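Local atomic coordinates of 2,3-dehydroadipyl-CoA hydratase (Escherichia coli, PDB entry 4FZW), a protein that catalyses the reversible hydration of 2,3-dehydroadipyl-CoA to 3-hydroxyadipyl-CoA in the breakdown of phenylacetate. Residues B[96-101]-B[114-119]; B[17-22]-B[54-59]. All blocks are in the same frame, centred on the assembly; numbering follows the deposited sequence.

Contact 1 of 2, residues B[96-101]-B[114-119]; sequences KPLIAA and ALLCDV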
loop_
_atom_site.group_PDB
_atom_site.type_symbol
_atom_site.label_atom_id
_atom_site.label_comp_id
_atom_site.label_asym_id
_atom_site.label_seq_id
_atom_site.Cartn_x
_atom_site.Cartn_y
_atom_site.Cartn_z
ATOM N N LYS B 96 10.844 8.877 -20.542
ATOM C CA LYS B 96 10.783 10.295 -20.908
ATOM C C LYS B 96 9.351 10.822 -21.029
ATOM O O LYS B 96 8.412 10.050 -21.217
ATOM C CB LYS B 96 11.563 10.563 -22.194
ATOM C CG LYS B 96 13.051 10.256 -22.076
ATOM C CD LYS B 96 13.759 10.408 -23.416
ATOM C CE LYS B 96 15.148 9.777 -23.352
ATOM N NZ LYS B 96 15.953 10.019 -24.590
ATOM N N PRO B 97 9.184 12.145 -20.892
ATOM C CA PRO B 97 7.849 12.754 -21.016
ATOM C C PRO B 97 7.117 12.341 -22.291
ATOM O O PRO B 97 7.687 12.317 -23.382
ATOM C CB PRO B 97 8.152 14.246 -21.022
ATOM C CG PRO B 97 9.352 14.332 -20.085
ATOM C CD PRO B 97 10.188 13.108 -20.404
ATOM N N LEU B 98 5.846 12.002 -22.138
ATOM C CA LEU B 98 5.065 11.453 -23.227
ATOM C C LEU B 98 3.740 12.191 -23.282
ATOM O O LEU B 98 2.924 12.125 -22.351
ATOM C CB LEU B 98 4.850 9.949 -23.015
ATOM C CG LEU B 98 4.208 9.096 -24.107
ATOM C CD1 LEU B 98 4.959 9.175 -25.420
ATOM C CD2 LEU B 98 4.115 7.659 -23.627
ATOM N N ILE B 99 3.541 12.903 -24.383
ATOM C CA ILE B 99 2.347 13.704 -24.576
ATOM C C ILE B 99 1.453 13.092 -25.668
ATOM O O ILE B 99 1.921 12.740 -26.765
ATOM C CB ILE B 99 2.701 15.187 -24.876
ATOM C CG1 ILE B 99 3.477 15.797 -23.693
ATOM C CG2 ILE B 99 1.437 15.989 -25.122
ATOM C CD1 ILE B 99 4.331 17.007 -24.054
ATOM N N ALA B 100 0.175 12.931 -25.345
ATOM C CA ALA B 100 -0.796 12.455 -26.311
ATOM C C ALA B 100 -1.531 13.670 -26.855
ATOM O O ALA B 100 -2.157 14.399 -26.089
ATOM C CB ALA B 100 -1.776 11.508 -25.653
ATOM N N ALA B 101 -1.442 13.901 -28.163
ATOM C CA ALA B 101 -2.216 14.952 -28.818
ATOM C C ALA B 101 -3.399 14.300 -29.476
ATOM O O ALA B 101 -3.257 13.654 -30.513
ATOM C CB ALA B 101 -1.373 15.655 -29.852
ATOM N N ALA B 114 -4.029 7.018 -24.438
ATOM C CA ALA B 114 -3.942 8.413 -23.984
ATOM C C ALA B 114 -3.789 8.552 -22.453
ATOM O O ALA B 114 -2.932 9.287 -21.967
ATOM C CB ALA B 114 -5.134 9.200 -24.505
ATOM N N LEU B 115 -4.612 7.822 -21.712
ATOM C CA LEU B 115 -4.455 7.701 -20.272
ATOM C C LEU B 115 -3.032 7.276 -19.915
ATOM O O LEU B 115 -2.479 7.718 -18.907
ATOM C CB LEU B 115 -5.453 6.686 -19.712
ATOM C CG LEU B 115 -6.932 7.080 -19.755
ATOM C CD1 LEU B 115 -7.850 5.864 -19.675
ATOM C CD2 LEU B 115 -7.245 8.078 -18.649
ATOM N N LEU B 116 -2.439 6.423 -20.744
ATOM C CA LEU B 116 -1.085 5.946 -20.488
ATOM C C LEU B 116 -0.063 7.080 -20.550
ATOM O O LEU B 116 0.994 7.014 -19.907
ATOM C CB LEU B 116 -0.710 4.808 -21.446
ATOM C CG LEU B 116 0.616 4.058 -21.245
ATOM C CD1 LEU B 116 0.514 2.568 -21.654
ATOM C CD2 LEU B 116 1.758 4.765 -21.998
ATOM N N CYS B 117 -0.387 8.125 -21.305
ATOM C CA CYS B 117 0.536 9.245 -21.481
ATOM C C CYS B 117 0.563 10.164 -20.252
ATOM O O CYS B 117 -0.331 10.110 -19.403
ATOM C CB CYS B 117 0.216 10.023 -22.769
ATOM S SG CYS B 117 0.284 9.037 -24.300
ATOM N N ASP B 118 1.601 10.981 -20.137
ATOM C CA ASP B 118 1.769 11.780 -18.932
ATOM C C ASP B 118 0.806 12.963 -18.987
ATOM O O ASP B 118 0.248 13.408 -17.972
ATOM C CB ASP B 118 3.220 12.262 -18.823
ATOM C CG ASP B 118 4.230 11.110 -18.872
ATOM O OD1 ASP B 118 4.124 10.172 -18.042
ATOM O OD2 ASP B 118 5.120 11.131 -19.750
ATOM N N VAL B 119 0.585 13.444 -20.206
ATOM C CA VAL B 119 -0.227 14.625 -20.431
ATOM C C VAL B 119 -1.092 14.438 -21.662
ATOM O O VAL B 119 -0.651 13.900 -22.679
ATOM C CB VAL B 119 0.659 15.872 -20.656
ATOM C CG1 VAL B 119 -0.209 17.124 -20.720
ATOM C CG2 VAL B 119 1.754 15.977 -19.563
#
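The flat carboxylate of D118 meets the backbone of L98: OD2 of D118 accepts L98 N at 2.6 Å through its lone pair anti to OD1, with the N-H bent to 137°. K209 forms a salt bridge to the same oxygen. The second flat group, the carbonyl of L98, receives D118 N in its plane (D118 N to L98 O, 2.8 Å) and, weakly, V119 N, while C117 CB stands out of that plane over one face, 3.5 Å from L98 O. D118 CG lies anti to its carbonyl carbon, beside its own N (chi1 -55°), which turns carboxylate and N-H alike to L98. An alanine here would probably leave L98 N without this acceptor and the K209 ammonium without this carboxylate, with K96 O still beside it. A100 N reaches V119 O at 3.0 Å, nearly straight, and the side chains of I99 and V119 lie side by side on one sheet face. On the other, C117 SG packs against A100 CB at 3.5 Å and L98 CG. Parallel strands 98-102 and 119-123 pair directly here, within the crotonase fold, and helix 109-116 ends just before the second; in this family that helix's start serves the oxyanion hole.

Contact 2 of 2, residues B[17-22]-B[54-59]; sequences LLTLNR and VITGNA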
loop_
_atom_site.group_PDB
_atom_site.type_symbol
_atom_site.label_atom_id
_atom_site.label_comp_id
_atom_site.label_asym_id
_atom_site.label_seq_id
_atom_site.Cartn_x
_atom_site.Cartn_y
_atom_site.Cartn_z
ATOM N N LEU B 17 7.981 12.596 -32.782
ATOM C CA LEU B 17 6.560 12.514 -33.103
ATOM C C LEU B 17 6.176 11.181 -33.740
ATOM O O LEU B 17 6.744 10.757 -34.754
ATOM C CB LEU B 17 6.135 13.659 -34.017
ATOM C CG LEU B 17 4.635 13.763 -34.355
ATOM C CD1 LEU B 17 3.763 13.893 -33.090
ATOM C CD2 LEU B 17 4.357 14.931 -35.309
ATOM N N LEU B 18 5.194 10.531 -33.129
ATOM C CA LEU B 18 4.691 9.263 -33.609
ATOM C C LEU B 18 3.230 9.436 -33.988
ATOM O O LEU B 18 2.380 9.709 -33.127
ATOM C CB LEU B 18 4.864 8.175 -32.544
ATOM C CG LEU B 18 6.309 7.998 -32.054
ATOM C CD1 LEU B 18 6.398 6.999 -30.913
ATOM C CD2 LEU B 18 7.245 7.597 -33.210
ATOM N N THR B 19 2.958 9.304 -35.286
ATOM C CA THR B 19 1.616 9.455 -35.814
ATOM C C THR B 19 0.988 8.115 -36.168
ATOM O O THR B 19 1.452 7.435 -37.074
ATOM C CB THR B 19 1.611 10.317 -37.094
ATOM O OG1 THR B 19 2.300 11.544 -36.849
ATOM C CG2 THR B 19 0.170 10.604 -37.541
ATOM N N LEU B 20 -0.074 7.740 -35.461
ATOM C CA LEU B 20 -0.842 6.568 -35.844
ATOM C C LEU B 20 -1.439 6.820 -37.212
ATOM O O LEU B 20 -2.014 7.867 -37.459
ATOM C CB LEU B 20 -1.909 6.233 -34.806
ATOM C CG LEU B 20 -1.295 5.719 -33.495
ATOM C CD1 LEU B 20 -1.313 6.797 -32.437
ATOM C CD2 LEU B 20 -2.043 4.519 -32.998
ATOM N N ASN B 21 -1.306 5.844 -38.096
ATOM C CA ASN B 21 -1.664 6.015 -39.490
ATOM C C ASN B 21 -2.272 4.758 -40.119
ATOM O O ASN B 21 -1.673 4.138 -41.000
ATOM C CB ASN B 21 -0.430 6.457 -40.271
ATOM C CG ASN B 21 -0.746 6.796 -41.706
ATOM O OD1 ASN B 21 -1.456 7.760 -41.988
ATOM N ND2 ASN B 21 -0.204 6.014 -42.625
ATOM N N ARG B 22 -3.450 4.376 -39.634
ATOM C CA ARG B 22 -4.259 3.329 -40.251
ATOM C C ARG B 22 -5.647 3.904 -40.502
ATOM O O ARG B 22 -6.624 3.470 -39.884
ATOM C CB ARG B 22 -4.394 2.125 -39.333
ATOM C CG ARG B 22 -3.111 1.416 -39.016
ATOM C CD ARG B 22 -3.404 0.161 -38.223
ATOM N NE ARG B 22 -4.229 -0.778 -38.972
ATOM C CZ ARG B 22 -5.097 -1.618 -38.418
ATOM N NH1 ARG B 22 -5.268 -1.629 -37.108
ATOM N NH2 ARG B 22 -5.800 -2.448 -39.172
ATOM N N VAL B 54 5.682 12.890 -28.577
ATOM C CA VAL B 54 4.303 13.291 -28.770
ATOM C C VAL B 54 3.689 12.142 -29.556
ATOM O O VAL B 54 4.322 11.626 -30.491
ATOM C CB VAL B 54 4.188 14.600 -29.607
ATOM C CG1 VAL B 54 2.756 14.851 -30.071
ATOM C CG2 VAL B 54 4.726 15.781 -28.835
ATOM N N ILE B 55 2.468 11.746 -29.198
ATOM C CA ILE B 55 1.769 10.656 -29.892
ATOM C C ILE B 55 0.426 11.155 -30.439
ATOM O O ILE B 55 -0.396 11.686 -29.704
ATOM C CB ILE B 55 1.547 9.428 -28.952
ATOM C CG1 ILE B 55 2.871 8.710 -28.665
ATOM C CG2 ILE B 55 0.557 8.442 -29.547
ATOM C CD1 ILE B 55 2.698 7.324 -27.956
ATOM N N THR B 56 0.189 10.955 -31.723
ATOM C CA THR B 56 -1.033 11.476 -32.317
ATOM C C THR B 56 -1.586 10.617 -33.436
ATOM O O THR B 56 -0.879 9.770 -33.996
ATOM C CB THR B 56 -0.840 12.909 -32.874
ATOM O OG1 THR B 56 -2.116 13.492 -33.125
ATOM C CG2 THR B 56 -0.063 12.892 -34.179
ATOM N N GLY B 57 -2.856 10.842 -33.759
ATOM C CA GLY B 57 -3.461 10.173 -34.889
ATOM C C GLY B 57 -3.721 11.179 -35.993
ATOM O O GLY B 57 -2.804 11.903 -36.415
ATOM N N ASN B 58 -4.965 11.216 -36.465
ATOM C CA ASN B 58 -5.407 12.237 -37.409
ATOM C C ASN B 58 -6.575 13.008 -36.820
ATOM O O ASN B 58 -6.956 12.794 -35.663
ATOM C CB ASN B 58 -5.805 11.624 -38.757
ATOM C CG ASN B 58 -6.704 10.413 -38.612
ATOM O OD1 ASN B 58 -7.883 10.538 -38.295
ATOM N ND2 ASN B 58 -6.146 9.224 -38.856
ATOM N N ALA B 59 -7.146 13.897 -37.625
ATOM C CA ALA B 59 -8.227 14.776 -37.189
ATOM C C ALA B 59 -9.518 14.032 -36.892
ATOM O O ALA B 59 -10.252 14.426 -35.993
ATOM C CB ALA B 59 -8.472 15.827 -38.208
#
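L17 turns its CG anti to the backbone N (chi1 -176°), which swings CD1 across to pack against V54 CG1. T56 has OG1 anti to its own N (chi1 -165°), directed to the A101 carbonyl oxygen, its hydrogen-bond partner; the methyl CG2 is left between N and the carbonyl carbon and lies beside T19, 3.8 Å from T19 OG1. These four residues share one face of the sheet, where helix 186-197 covers L17, V54 and T56 through L187, L191 and A194. L18 and I55 point to the other face, toward helix 31-46, where L41 and L37 meet them. L20 adds to the apolar contact with I55, crossing it so that L20 CD1 comes to 3.8 Å from I55 CG2. Backbone bonds fix the register: L18 N to V54 O at 3.0 Å, T56 N to L18 O at 2.9 Å and L20 N to T56 O at 2.6 Å. Donors and acceptors thus alternate between segments 17-20 and 54-56, whose N-to-C directions differ by 13°, as expected of parallel pairing. Strand 15-20, helix 31-46 and strand 52-56 together make a beta-alpha-beta crossover unit, the first in the chain of this crotonase-like fold.

Both contacts belong to one sheet, where strands 52-56 and 98-102 are neighbours, and their centres lie 13 Å apart. They touch directly: I55 N is 2.7 Å from I99 O, a probable hydrogen bond, and L98 CD1 packs on I55 CD1. Both are buried, contact 2 less completely. The centre of contact 1 lies about 2 Å from the centre of the chain, and a second subunit adjoins it, K153 of that subunit bonding to C117 O. The centre of contact 2 lies about 12 Å from the chain centre, with no other chain touching it. Parallel pairing occurs in both; contact 1 adds the D118 carboxylate bound to a backbone N-H at the helix-to-strand turn.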